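Local coordinates for putative esterase/lipase/thioesterase (Silicibacter sp., PDB 2PBL), which is a putative esterase, lipase or thioesterase of the alpha/beta-hydrolase fold and so probably hydrolyses ester or thioester bonds, at residues 19-24 against 75-80; 118-123 against 154-159; 145-150 against 205-210. One frame throughout, in Å; residues are numbered along the deposited sequence.

Interaction 1 (19-24 against 75-80); sequences DYPPRW and MAFDKS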
ATOM      1  N   ASP A  19     -17.862  10.654  -1.643  1.00 26.51           N
ATOM      2  CA  ASP A  19     -17.683  11.092  -0.295  1.00 28.05           C
ATOM      3  C   ASP A  19     -16.418  10.566   0.371  1.00 26.79           C
ATOM      4  O   ASP A  19     -16.000  11.111   1.361  1.00 22.16           O
ATOM      5  CB  ASP A  19     -18.882  10.662   0.528  1.00 29.09           C
ATOM      6  CG  ASP A  19     -20.202  11.311   0.037  1.00 40.00           C
ATOM      7  OD1 ASP A  19     -20.172  12.498  -0.395  1.00 36.05           O
ATOM      8  OD2 ASP A  19     -21.253  10.623   0.102  1.00 34.41           O
ATOM      9  N   TYR A  20     -15.805   9.518  -0.165  1.00 25.08           N
ATOM     10  CA  TYR A  20     -14.616   8.977   0.523  1.00 22.83           C
ATOM     11  C   TYR A  20     -13.427   9.957   0.655  1.00 20.14           C
ATOM     12  O   TYR A  20     -12.898  10.094   1.746  1.00 22.45           O
ATOM     13  CB  TYR A  20     -14.209   7.618  -0.074  1.00 22.55           C
ATOM     14  CG  TYR A  20     -15.136   6.515   0.405  1.00 20.48           C
ATOM     15  CD1 TYR A  20     -16.298   6.186  -0.293  1.00 22.75           C
ATOM     16  CD2 TYR A  20     -14.854   5.801   1.566  1.00 15.62           C
ATOM     17  CE1 TYR A  20     -17.150   5.170   0.168  1.00 24.86           C
ATOM     18  CE2 TYR A  20     -15.696   4.801   2.028  1.00 20.59           C
ATOM     19  CZ  TYR A  20     -16.844   4.500   1.334  1.00 20.55           C
ATOM     20  OH  TYR A  20     -17.666   3.509   1.798  1.00 20.74           O
ATOM     21  N   PRO A  21     -12.979  10.580  -0.442  1.00 18.52           N
ATOM     22  CA  PRO A  21     -11.828  11.490  -0.346  1.00 19.07           C
ATOM     23  C   PRO A  21     -11.950  12.566   0.705  1.00 22.44           C
ATOM     24  O   PRO A  21     -11.029  12.747   1.499  1.00 17.50           O
ATOM     25  CB  PRO A  21     -11.693  12.030  -1.763  1.00 23.16           C
ATOM     26  CG  PRO A  21     -12.167  10.919  -2.598  1.00 21.08           C
ATOM     27  CD  PRO A  21     -13.374  10.388  -1.845  1.00 21.13           C
ATOM     28  N   PRO A  22     -13.063  13.309   0.710  1.00 23.42           N
ATOM     29  CA  PRO A  22     -13.149  14.331   1.745  1.00 26.14           C
ATOM     30  C   PRO A  22     -13.173  13.786   3.170  1.00 23.40           C
ATOM     31  O   PRO A  22     -12.567  14.376   4.087  1.00 25.51           O
ATOM     32  CB  PRO A  22     -14.446  15.071   1.399  1.00 26.10           C
ATOM     33  CG  PRO A  22     -15.195  14.201   0.532  1.00 23.64           C
ATOM     34  CD  PRO A  22     -14.231  13.334  -0.190  1.00 23.22           C
ATOM     35  N   ARG A  23     -13.845  12.656   3.369  1.00 22.38           N
ATOM     36  CA  ARG A  23     -13.952  12.102   4.701  1.00 20.86           C
ATOM     37  C   ARG A  23     -12.623  11.519   5.179  1.00 20.68           C
ATOM     38  O   ARG A  23     -12.326  11.571   6.364  1.00 19.85           O
ATOM     39  CB  ARG A  23     -15.031  11.043   4.755  1.00 24.34           C
ATOM     40  CG  ARG A  23     -16.394  11.655   4.512  1.00 28.69           C
ATOM     41  CD  ARG A  23     -17.432  10.618   4.346  1.00 34.62           C
ATOM     42  NE  ARG A  23     -18.719  11.248   4.060  1.00 36.64           N
ATOM     43  CZ  ARG A  23     -19.862  10.585   3.896  1.00 40.83           C
ATOM     44  NH1 ARG A  23     -19.894   9.259   3.983  1.00 39.05           N
ATOM     45  NH2 ARG A  23     -20.968  11.260   3.633  1.00 34.30           N
ATOM     46  N   TRP A  24     -11.871  10.932   4.262  1.00 19.31           N
ATOM     47  CA  TRP A  24     -10.541  10.401   4.601  1.00 19.60           C
ATOM     48  C   TRP A  24      -9.631  11.522   5.040  1.00 20.07           C
ATOM     49  O   TRP A  24      -8.946  11.410   6.054  1.00 18.15           O
ATOM     50  CB  TRP A  24      -9.891   9.710   3.408  1.00 18.04           C
ATOM     51  CG  TRP A  24     -10.421   8.396   3.026  1.00 18.43           C
ATOM     52  CD1 TRP A  24     -10.912   7.433   3.843  1.00 19.29           C
ATOM     53  CD2 TRP A  24     -10.439   7.851   1.710  1.00 15.25           C
ATOM     54  NE1 TRP A  24     -11.266   6.336   3.100  1.00 11.21           N
ATOM     55  CE2 TRP A  24     -10.975   6.560   1.797  1.00 18.09           C
ATOM     56  CE3 TRP A  24     -10.045   8.327   0.461  1.00 18.83           C
ATOM     57  CZ2 TRP A  24     -11.145   5.740   0.677  1.00 10.80           C
ATOM     58  CZ3 TRP A  24     -10.230   7.514  -0.653  1.00 17.86           C
ATOM     59  CH2 TRP A  24     -10.776   6.239  -0.527  1.00 19.57           C
HETATM   60  N   MSE A  75      -1.389   7.876  -9.463  1.00 17.72           N
HETATM   61  CA  MSE A  75      -1.648   9.170 -10.101  1.00 17.85           C
HETATM   62  C   MSE A  75      -2.420  10.187  -9.240  1.00 19.74           C
HETATM   63  O   MSE A  75      -2.687  11.322  -9.692  1.00 17.58           O
HETATM   64  CB  MSE A  75      -2.363   8.916 -11.415  1.00 19.59           C
HETATM   65  CG  MSE A  75      -3.719   8.302 -11.259  1.00 21.89           C
HETATM   66 SE   MSE A  75      -4.570   8.113 -13.015  0.75 23.08          SE
HETATM   67  CE  MSE A  75      -3.442   7.124 -13.870  1.00 13.70           C
ATOM     68  N   ALA A  76      -2.758   9.819  -7.997  1.00 15.63           N
ATOM     69  CA  ALA A  76      -3.508  10.699  -7.097  1.00 16.96           C
ATOM     70  C   ALA A  76      -3.295  10.311  -5.648  1.00 16.79           C
ATOM     71  O   ALA A  76      -2.827   9.235  -5.363  1.00 14.87           O
ATOM     72  CB  ALA A  76      -5.027  10.668  -7.428  1.00 14.72           C
ATOM     73  N   PHE A  77      -3.685  11.237  -4.774  1.00 18.56           N
ATOM     74  CA  PHE A  77      -3.550  11.158  -3.321  1.00 19.37           C
ATOM     75  C   PHE A  77      -2.092  11.291  -2.893  1.00 17.34           C
ATOM     76  O   PHE A  77      -1.174  11.253  -3.716  1.00 20.09           O
ATOM     77  CB  PHE A  77      -4.223   9.907  -2.734  1.00 20.88           C
ATOM     78  CG  PHE A  77      -5.680   9.787  -3.107  1.00 15.41           C
ATOM     79  CD1 PHE A  77      -6.661  10.397  -2.341  1.00 23.17           C
ATOM     80  CD2 PHE A  77      -6.052   9.113  -4.211  1.00 16.15           C
ATOM     81  CE1 PHE A  77      -8.017  10.296  -2.684  1.00 18.81           C
ATOM     82  CE2 PHE A  77      -7.405   9.020  -4.573  1.00 25.03           C
ATOM     83  CZ  PHE A  77      -8.377   9.629  -3.801  1.00 22.74           C
ATOM     84  N   ASP A  78      -1.922  11.575  -1.612  1.00 19.50           N
ATOM     85  CA  ASP A  78      -0.621  11.613  -0.963  1.00 19.28           C
ATOM     86  C   ASP A  78      -0.864  10.977   0.406  1.00 16.76           C
ATOM     87  O   ASP A  78      -1.961  10.508   0.703  1.00 16.93           O
ATOM     88  CB  ASP A  78      -0.014  13.037  -0.917  1.00 16.28           C
ATOM     89  CG  ASP A  78      -0.885  14.034  -0.201  1.00 22.65           C
ATOM     90  OD1 ASP A  78      -1.608  13.686   0.713  1.00 21.03           O
ATOM     91  OD2 ASP A  78      -0.818  15.222  -0.551  1.00 27.93           O
ATOM     92  N   LYS A  79       0.156  10.979   1.241  1.00 14.72           N
ATOM     93  CA  LYS A  79       0.063  10.373   2.560  1.00 14.04           C
ATOM     94  C   LYS A  79      -0.954  10.980   3.507  1.00 13.78           C
ATOM     95  O   LYS A  79      -1.407  10.286   4.426  1.00 13.20           O
ATOM     96  CB  LYS A  79       1.430  10.415   3.262  1.00 15.99           C
ATOM     97  CG  LYS A  79       1.955  11.827   3.576  1.00 15.24           C
ATOM     98  CD  LYS A  79       3.425  11.802   4.039  1.00  8.49           C
ATOM     99  CE  LYS A  79       4.008  13.203   4.055  1.00 15.83           C
ATOM    100  NZ  LYS A  79       3.134  14.139   4.840  1.00 20.04           N
ATOM    101  N   SER A  80      -1.327  12.242   3.271  0.50 14.02           N
ATOM    102  CA  SER A  80      -2.196  12.966   4.193  0.50 13.68           C
ATOM    103  C   SER A  80      -3.641  12.499   4.279  0.50 13.82           C
ATOM    104  O   SER A  80      -4.327  12.885   5.216  0.50 13.47           O
ATOM    105  CB  SER A  80      -2.187  14.471   3.928  0.50 12.68           C
ATOM    106  OG  SER A  80      -2.902  14.821   2.751  0.50  7.40           O
TER
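Phe-77 brings the CE1 corner of its ring against Trp-24 and Pro-21, two residues of the first turn of helix 20-35. CE1 lies 4.1 Å from Trp-24 CZ3 and close to the plane of the indole, so the tryptophan is met at its rim and not over a face; the two side chains cross at about a right angle. Pro-21 comes up at the edge of the phenyl ring, with its CB 4.2 Å from Phe-77 CE1 and its CG 4.2 Å from Phe-77 CZ. Trp-24 reaches this place with CG beside its backbone N (chi1 -74°), which leaves Tyr-20 O 3.1 Å above the indole plane, over one face and toward the rim; the same oxygen accepts the helical bond from Trp-24 N at 2.8 Å. Just beyond Phe-77 the loop folds into an Asx turn, Asp-78 OD1 accepting from Ser-80 N at 3.0 Å. Trp-82 meets both aromatic rings. Phe-77 also touches His-70, which begins a His-Gly-Gly sequence like that of the oxyanion hole in hormone-sensitive-lipase-like hydrolases, and an unidentified bound molecule lies about 4 Å from its side chain, consistent with a pocket wall. The contact thus clips the start of helix 20-35 to the loop running from strand 64-69 to helix 87-91, where Arg-32 of the same long helix also binds Ser-80 O.

Interaction 2 (118-123 against 154-159); sequences QAVTAA and EAVGAR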
ATOM      1  N   GLN A 118      13.230   3.459  -1.005  1.00 13.62           N
ATOM      2  CA  GLN A 118      13.904   4.504  -0.284  1.00 13.67           C
ATOM      3  C   GLN A 118      13.153   4.879   1.016  1.00 14.87           C
ATOM      4  O   GLN A 118      13.773   5.066   2.073  1.00 11.78           O
ATOM      5  CB  GLN A 118      14.099   5.726  -1.194  1.00 14.94           C
ATOM      6  CG  GLN A 118      15.072   5.515  -2.343  1.00 16.72           C
ATOM      7  CD  GLN A 118      16.508   5.229  -1.854  1.00 32.67           C
ATOM      8  OE1 GLN A 118      17.046   5.934  -0.966  1.00 33.18           O
ATOM      9  NE2 GLN A 118      17.133   4.202  -2.434  1.00 25.19           N
ATOM     10  N   ALA A 119      11.821   4.951   0.942  1.00 15.91           N
ATOM     11  CA  ALA A 119      10.985   5.296   2.086  1.00 16.29           C
ATOM     12  C   ALA A 119      11.014   4.244   3.184  1.00 15.25           C
ATOM     13  O   ALA A 119      11.189   4.595   4.337  1.00 13.61           O
ATOM     14  CB  ALA A 119       9.529   5.536   1.637  1.00 17.18           C
ATOM     15  N   VAL A 120      10.838   2.969   2.814  1.00 14.55           N
ATOM     16  CA  VAL A 120      10.837   1.852   3.771  1.00 13.31           C
ATOM     17  C   VAL A 120      12.193   1.847   4.453  1.00 11.83           C
ATOM     18  O   VAL A 120      12.262   1.752   5.677  1.00 14.41           O
ATOM     19  CB  VAL A 120      10.549   0.496   3.067  1.00 16.73           C
ATOM     20  CG1 VAL A 120      10.727  -0.678   3.992  1.00  8.55           C
ATOM     21  CG2 VAL A 120       9.110   0.462   2.419  1.00 13.39           C
ATOM     22  N   THR A 121      13.254   1.994   3.652  1.00 13.11           N
ATOM     23  CA  THR A 121      14.635   2.018   4.152  1.00 14.64           C
ATOM     24  C   THR A 121      14.839   3.102   5.194  1.00 13.69           C
ATOM     25  O   THR A 121      15.383   2.812   6.238  1.00 14.18           O
ATOM     26  CB  THR A 121      15.667   2.167   3.016  1.00 15.27           C
ATOM     27  OG1 THR A 121      15.582   1.002   2.187  1.00 10.81           O
ATOM     28  CG2 THR A 121      17.094   2.294   3.559  1.00 14.13           C
ATOM     29  N   ALA A 122      14.386   4.326   4.916  1.00 13.92           N
ATOM     30  CA  ALA A 122      14.455   5.432   5.872  1.00 15.10           C
ATOM     31  C   ALA A 122      13.626   5.197   7.134  1.00 16.68           C
ATOM     32  O   ALA A 122      14.104   5.387   8.262  1.00 15.18           O
ATOM     33  CB  ALA A 122      14.037   6.707   5.192  1.00 17.52           C
ATOM     34  N   ALA A 123      12.391   4.740   6.964  1.00 16.46           N
ATOM     35  CA  ALA A 123      11.577   4.439   8.135  1.00 13.36           C
ATOM     36  C   ALA A 123      12.238   3.347   9.006  1.00 14.75           C
ATOM     37  O   ALA A 123      12.182   3.421  10.228  1.00 15.02           O
ATOM     38  CB  ALA A 123      10.164   4.057   7.736  1.00 14.94           C
ATOM     39  N   GLU A 154      19.055  -5.848   1.503  1.00 13.02           N
ATOM     40  CA  GLU A 154      19.015  -7.066   2.347  1.00 15.80           C
ATOM     41  C   GLU A 154      18.748  -6.739   3.832  1.00 13.28           C
ATOM     42  O   GLU A 154      17.937  -7.391   4.506  1.00 11.12           O
ATOM     43  CB  GLU A 154      20.373  -7.771   2.231  1.00 21.07           C
ATOM     44  CG  GLU A 154      20.537  -9.007   3.066  1.00 28.52           C
ATOM     45  CD  GLU A 154      19.843 -10.190   2.459  1.00 44.78           C
ATOM     46  OE1 GLU A 154      18.793 -10.629   3.012  1.00 55.71           O
ATOM     47  OE2 GLU A 154      20.350 -10.652   1.404  1.00 47.71           O
ATOM     48  N   ALA A 155      19.462  -5.757   4.353  1.00 15.31           N
ATOM     49  CA  ALA A 155      19.322  -5.370   5.755  1.00 15.93           C
ATOM     50  C   ALA A 155      17.882  -4.995   6.175  1.00 15.73           C
ATOM     51  O   ALA A 155      17.500  -5.117   7.357  1.00 16.07           O
ATOM     52  CB  ALA A 155      20.258  -4.206   6.095  1.00 18.00           C
ATOM     53  N   VAL A 156      17.087  -4.537   5.228  1.00 12.40           N
ATOM     54  CA  VAL A 156      15.682  -4.183   5.513  1.00 13.09           C
ATOM     55  C   VAL A 156      14.819  -5.398   5.213  1.00  8.94           C
ATOM     56  O   VAL A 156      13.968  -5.806   5.978  1.00 13.13           O
ATOM     57  CB  VAL A 156      15.190  -2.981   4.638  1.00 12.71           C
ATOM     58  CG1 VAL A 156      13.857  -2.456   5.158  1.00 13.16           C
ATOM     59  CG2 VAL A 156      16.206  -1.910   4.670  1.00 12.06           C
ATOM     60  N   GLY A 157      15.028  -5.979   4.044  1.00 12.57           N
ATOM     61  CA  GLY A 157      14.277  -7.137   3.683  1.00 12.87           C
ATOM     62  C   GLY A 157      14.349  -8.232   4.730  1.00 10.54           C
ATOM     63  O   GLY A 157      13.297  -8.834   5.060  1.00  8.58           O
ATOM     64  N   ALA A 158      15.526  -8.478   5.303  1.00  8.36           N
ATOM     65  CA  ALA A 158      15.666  -9.582   6.276  1.00 11.69           C
ATOM     66  C   ALA A 158      14.717  -9.454   7.434  1.00 10.33           C
ATOM     67  O   ALA A 158      14.327 -10.464   8.032  1.00 10.90           O
ATOM     68  CB  ALA A 158      17.072  -9.668   6.793  1.00 12.87           C
ATOM     69  N   ARG A 159      14.327  -8.201   7.709  1.00 10.10           N
ATOM     70  CA  ARG A 159      13.444  -7.857   8.843  1.00  8.59           C
ATOM     71  C   ARG A 159      11.978  -7.898   8.504  1.00 11.63           C
ATOM     72  O   ARG A 159      11.126  -7.829   9.427  1.00  9.96           O
ATOM     73  CB  ARG A 159      13.760  -6.467   9.326  1.00  9.89           C
ATOM     74  CG  ARG A 159      15.128  -6.291   9.998  1.00 10.54           C
ATOM     75  CD  ARG A 159      15.486  -4.844  10.101  1.00 12.19           C
ATOM     76  NE  ARG A 159      14.560  -4.110  10.974  1.00 16.53           N
ATOM     77  CZ  ARG A 159      14.596  -2.804  11.150  1.00 18.19           C
ATOM     78  NH1 ARG A 159      15.516  -2.068  10.570  1.00 20.42           N
ATOM     79  NH2 ARG A 159      13.726  -2.216  11.947  1.00 17.74           N
TER
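Thr-121 OG1 is hydrogen-bonded back to Ser-117 O, one turn earlier in helix 109-126, and with that bond made it meets Val-156 CG2 at 3.9 Å as a plain van der Waals neighbour. Its first torsion, with OG1 beside the backbone N (chi1 -64°), serves both: the hydroxyl folds over the preceding turn while still lying against the valine, whose side chain it crosses at about a right angle. The other branch of Val-156, CG1, meets CG1 of Val-120 at 3.8 Å, the two valines crossing obliquely. Each uses the methyl anti to its own backbone N, chi1 being -168° in Val-156. One valine of the short helix 154-157 therefore straddles two consecutive residues of the long helix, with Thr-121 CA 6.4 Å from Val-156 CA. Val-156 also touches Ile-131 of strand 131-136, so the two helices meet beside the central sheet of the alpha/beta-hydrolase fold. The Arg-159 guanidinium donates to the carbonyls of Ala-124, Ile-127 and Gly-129 around the end of helix 109-126. Between the segments themselves the contact is methyl against methyl and methyl against an already bonded hydroxyl, so shape sets the fit, while directional bonds nearby include those of Arg-159.

Interaction 3 (145-150 against 205-210); sequences RMLDPE and AKVTVW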
ATOM      1  N   ARG A 145       6.279  -5.386  -4.309  1.00  9.32           N
ATOM      2  CA  ARG A 145       7.595  -5.168  -4.929  1.00  9.37           C
ATOM      3  C   ARG A 145       8.725  -5.075  -3.919  1.00 11.99           C
ATOM      4  O   ARG A 145       9.910  -5.204  -4.285  1.00  9.56           O
ATOM      5  CB  ARG A 145       7.562  -3.856  -5.712  1.00  8.27           C
ATOM      6  CG  ARG A 145       6.541  -3.784  -6.806  1.00 10.80           C
ATOM      7  CD  ARG A 145       6.920  -4.713  -7.928  1.00 10.69           C
ATOM      8  NE  ARG A 145       8.117  -4.168  -8.609  1.00  9.36           N
ATOM      9  CZ  ARG A 145       9.333  -4.723  -8.717  1.00 19.44           C
ATOM     10  NH1 ARG A 145       9.662  -5.903  -8.207  1.00 11.21           N
ATOM     11  NH2 ARG A 145      10.261  -4.027  -9.356  1.00 12.76           N
HETATM   12  N   MSE A 146       8.390  -4.750  -2.656  1.00  9.88           N
HETATM   13  CA  MSE A 146       9.404  -4.639  -1.598  1.00 12.46           C
HETATM   14  C   MSE A 146      10.007  -5.973  -1.217  1.00 14.41           C
HETATM   15  O   MSE A 146      11.036  -6.002  -0.542  1.00 15.70           O
HETATM   16  CB  MSE A 146       8.821  -3.971  -0.376  1.00 13.37           C
HETATM   17  CG  MSE A 146       8.377  -2.512  -0.569  1.00 11.69           C
HETATM   18 SE   MSE A 146       9.830  -1.433  -1.281  0.75 14.33          SE
HETATM   19  CE  MSE A 146       9.277  -1.464  -3.274  1.00 10.92           C
ATOM     20  N   LEU A 147       9.383  -7.081  -1.625  1.00 12.71           N
ATOM     21  CA  LEU A 147       9.929  -8.395  -1.342  1.00 14.33           C
ATOM     22  C   LEU A 147      10.983  -8.799  -2.377  1.00 15.81           C
ATOM     23  O   LEU A 147      11.579  -9.867  -2.244  1.00 15.25           O
ATOM     24  CB  LEU A 147       8.833  -9.445  -1.258  1.00 14.06           C
ATOM     25  CG  LEU A 147       7.944  -9.327  -0.026  1.00 15.60           C
ATOM     26  CD1 LEU A 147       6.777 -10.318  -0.080  1.00 18.51           C
ATOM     27  CD2 LEU A 147       8.808  -9.570   1.228  1.00 12.25           C
ATOM     28  N   ASP A 148      11.182  -7.966  -3.394  1.00 14.68           N
ATOM     29  CA  ASP A 148      12.190  -8.192  -4.422  1.00 12.11           C
ATOM     30  C   ASP A 148      13.595  -7.752  -3.897  1.00 12.43           C
ATOM     31  O   ASP A 148      13.825  -6.575  -3.638  1.00 10.47           O
ATOM     32  CB  ASP A 148      11.821  -7.402  -5.642  1.00 11.46           C
ATOM     33  CG  ASP A 148      12.677  -7.750  -6.845  1.00 17.02           C
ATOM     34  OD1 ASP A 148      13.768  -8.345  -6.689  1.00 17.17           O
ATOM     35  OD2 ASP A 148      12.236  -7.395  -7.952  1.00 12.86           O
ATOM     36  N   PRO A 149      14.523  -8.715  -3.724  1.00 12.38           N
ATOM     37  CA  PRO A 149      15.856  -8.373  -3.221  1.00 12.55           C
ATOM     38  C   PRO A 149      16.668  -7.431  -4.061  1.00 12.24           C
ATOM     39  O   PRO A 149      17.686  -6.900  -3.600  1.00 11.89           O
ATOM     40  CB  PRO A 149      16.556  -9.738  -3.122  1.00 13.51           C
ATOM     41  CG  PRO A 149      15.368 -10.711  -2.958  1.00 15.81           C
ATOM     42  CD  PRO A 149      14.389 -10.168  -3.929  1.00 12.57           C
ATOM     43  N   GLU A 150      16.283  -7.276  -5.324  1.00 15.36           N
ATOM     44  CA  GLU A 150      16.938  -6.322  -6.214  1.00 15.23           C
ATOM     45  C   GLU A 150      16.423  -4.914  -5.983  1.00 14.05           C
ATOM     46  O   GLU A 150      17.027  -3.931  -6.406  1.00 12.93           O
ATOM     47  CB  GLU A 150      16.696  -6.777  -7.662  1.00 13.34           C
ATOM     48  CG  GLU A 150      17.551  -6.131  -8.676  1.00 21.91           C
ATOM     49  CD  GLU A 150      17.371  -6.731 -10.057  1.00 18.77           C
ATOM     50  OE1 GLU A 150      17.866  -7.858 -10.272  1.00 25.68           O
ATOM     51  OE2 GLU A 150      16.842  -6.039 -10.968  1.00 20.88           O
ATOM     52  N   ALA A 205       8.783 -13.968   3.954  1.00 15.71           N
ATOM     53  CA  ALA A 205       7.774 -13.181   4.692  1.00 15.40           C
ATOM     54  C   ALA A 205       6.430 -13.841   4.459  1.00 13.85           C
ATOM     55  O   ALA A 205       6.247 -14.486   3.432  1.00 15.72           O
ATOM     56  CB  ALA A 205       7.724 -11.774   4.223  1.00 14.61           C
ATOM     57  N   LYS A 206       5.521 -13.721   5.429  1.00 12.16           N
ATOM     58  CA  LYS A 206       4.196 -14.301   5.267  1.00 13.00           C
ATOM     59  C   LYS A 206       3.405 -13.227   4.515  1.00 12.56           C
ATOM     60  O   LYS A 206       3.222 -12.088   5.011  1.00 12.31           O
ATOM     61  CB  LYS A 206       3.555 -14.609   6.612  1.00  9.58           C
ATOM     62  CG  LYS A 206       2.306 -15.497   6.530  1.00 22.00           C
ATOM     63  CD  LYS A 206       1.798 -15.796   7.962  1.00 23.29           C
ATOM     64  CE  LYS A 206       0.714 -16.901   8.097  1.00 25.52           C
ATOM     65  NZ  LYS A 206       0.370 -17.101   9.605  1.00 29.36           N
ATOM     66  N   VAL A 207       2.925 -13.608   3.344  1.00 11.90           N
ATOM     67  CA  VAL A 207       2.173 -12.743   2.484  1.00 11.56           C
ATOM     68  C   VAL A 207       0.701 -13.191   2.515  1.00 10.76           C
ATOM     69  O   VAL A 207       0.399 -14.344   2.297  1.00 10.78           O
ATOM     70  CB  VAL A 207       2.660 -12.837   0.997  1.00 12.36           C
ATOM     71  CG1 VAL A 207       1.794 -11.870   0.103  1.00 16.12           C
ATOM     72  CG2 VAL A 207       4.117 -12.495   0.876  1.00 16.16           C
ATOM     73  N   THR A 208      -0.192 -12.233   2.737  1.00 12.33           N
ATOM     74  CA  THR A 208      -1.632 -12.496   2.782  1.00 13.35           C
ATOM     75  C   THR A 208      -2.289 -11.460   1.867  1.00 13.84           C
ATOM     76  O   THR A 208      -2.192 -10.270   2.124  1.00 13.96           O
ATOM     77  CB  THR A 208      -2.201 -12.400   4.210  1.00 13.05           C
ATOM     78  OG1 THR A 208      -1.513 -13.305   5.097  1.00 13.80           O
ATOM     79  CG2 THR A 208      -3.702 -12.766   4.210  1.00 17.00           C
ATOM     80  N   VAL A 209      -2.920 -11.927   0.800  1.00 14.21           N
ATOM     81  CA  VAL A 209      -3.624 -11.058  -0.130  1.00 11.96           C
ATOM     82  C   VAL A 209      -5.039 -10.883   0.405  1.00 14.01           C
ATOM     83  O   VAL A 209      -5.787 -11.833   0.637  1.00 12.48           O
ATOM     84  CB  VAL A 209      -3.604 -11.594  -1.555  1.00 16.76           C
ATOM     85  CG1 VAL A 209      -4.245 -10.570  -2.516  1.00 11.13           C
ATOM     86  CG2 VAL A 209      -2.188 -11.910  -1.962  1.00 18.08           C
ATOM     87  N   TRP A 210      -5.377  -9.631   0.637  1.00 13.93           N
ATOM     88  CA  TRP A 210      -6.634  -9.268   1.272  1.00 14.14           C
ATOM     89  C   TRP A 210      -7.437  -8.487   0.253  1.00 15.46           C
ATOM     90  O   TRP A 210      -7.015  -7.460  -0.224  1.00 13.89           O
ATOM     91  CB  TRP A 210      -6.306  -8.434   2.517  1.00 16.35           C
ATOM     92  CG  TRP A 210      -7.436  -8.177   3.398  1.00 14.02           C
ATOM     93  CD1 TRP A 210      -8.496  -7.342   3.149  1.00 19.46           C
ATOM     94  CD2 TRP A 210      -7.687  -8.788   4.658  1.00 14.12           C
ATOM     95  NE1 TRP A 210      -9.369  -7.387   4.196  1.00 17.94           N
ATOM     96  CE2 TRP A 210      -8.909  -8.278   5.129  1.00 15.37           C
ATOM     97  CE3 TRP A 210      -6.991  -9.724   5.443  1.00 17.59           C
ATOM     98  CZ2 TRP A 210      -9.450  -8.643   6.377  1.00 20.54           C
ATOM     99  CZ3 TRP A 210      -7.535 -10.102   6.662  1.00 18.39           C
ATOM    100  CH2 TRP A 210      -8.744  -9.543   7.127  1.00 19.14           C
TER
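Leu-147 occupies the third position of a type I beta turn from Arg-145 to Asp-148, closed by Asp-148 N to Arg-145 O at 3.2 Å, and faces the beginning of strand 206-212, with its CA 8.0 Å from that of Ala-205. Its forked end makes the whole contact. CD1 presses on Val-207 CG2 at 3.6 Å, a snug methyl pair, and CD2 lies 3.9 Å from Ala-205 CB. The leucine and Val-207 run past each other in opposite directions. CG of Leu-147 stands beside the backbone N (chi1 -71°), and with chi2 at 174° both methyls reach the strand. Ala-205 and Val-207, two apart in an extended chain, turn the same way to receive them, while Lys-206 between them points away. Trp-230 of helix 217-230 touches both Leu-147 and Val-207, and a backbone hydrogen bond between Leu-147 and Tyr-203 helps hold the turn near the strand. The loop after helix 138-145 thus packs against the entry of a strand of the alpha/beta-hydrolase sheet. Behind the leucine the turn is braced by charge. Arg-145 NH1 donates to Asp-148 OD2 at 3.0 Å, nearly in the guanidinium plane and on the anti lone pair, and Arg-145 NE is paired with Glu-194. The other carboxylate oxygen, Asp-148 OD1, takes Glu-150 N at 3.1 Å in an Asx turn, the donor lying 47° out of the carboxylate plane. With arginine on one oxygen and a backbone amide on the other, Asp-148 is probably kept ionised and its rotation restrained. The chemistry is thus divided: aliphatic groups join loop to strand without directional preference, while salt bridge and turn bonds hold the loop in the shape that presents Leu-147.

Interaction 1 closes along the chain before the other two open, and lies on the opposite side of the chain's centre from them, its centre about 26 Å from that of interaction 2 and about 25 Å from that of interaction 3. The latter two alternate in sequence, have centres about 13 Å apart and touch where Val-120 CG2 packs on Met-146 SE at 4.2 Å. Together they tie helix 109-126, helix 154-157 and the loop after helix 138-145 to the central mixed sheet through strands 131-136 and 206-212. In interaction 1, Trp-24 lies near, without touching, a possible Ser-137, His-242, Glu-215 triad, so this contact may flank the active site.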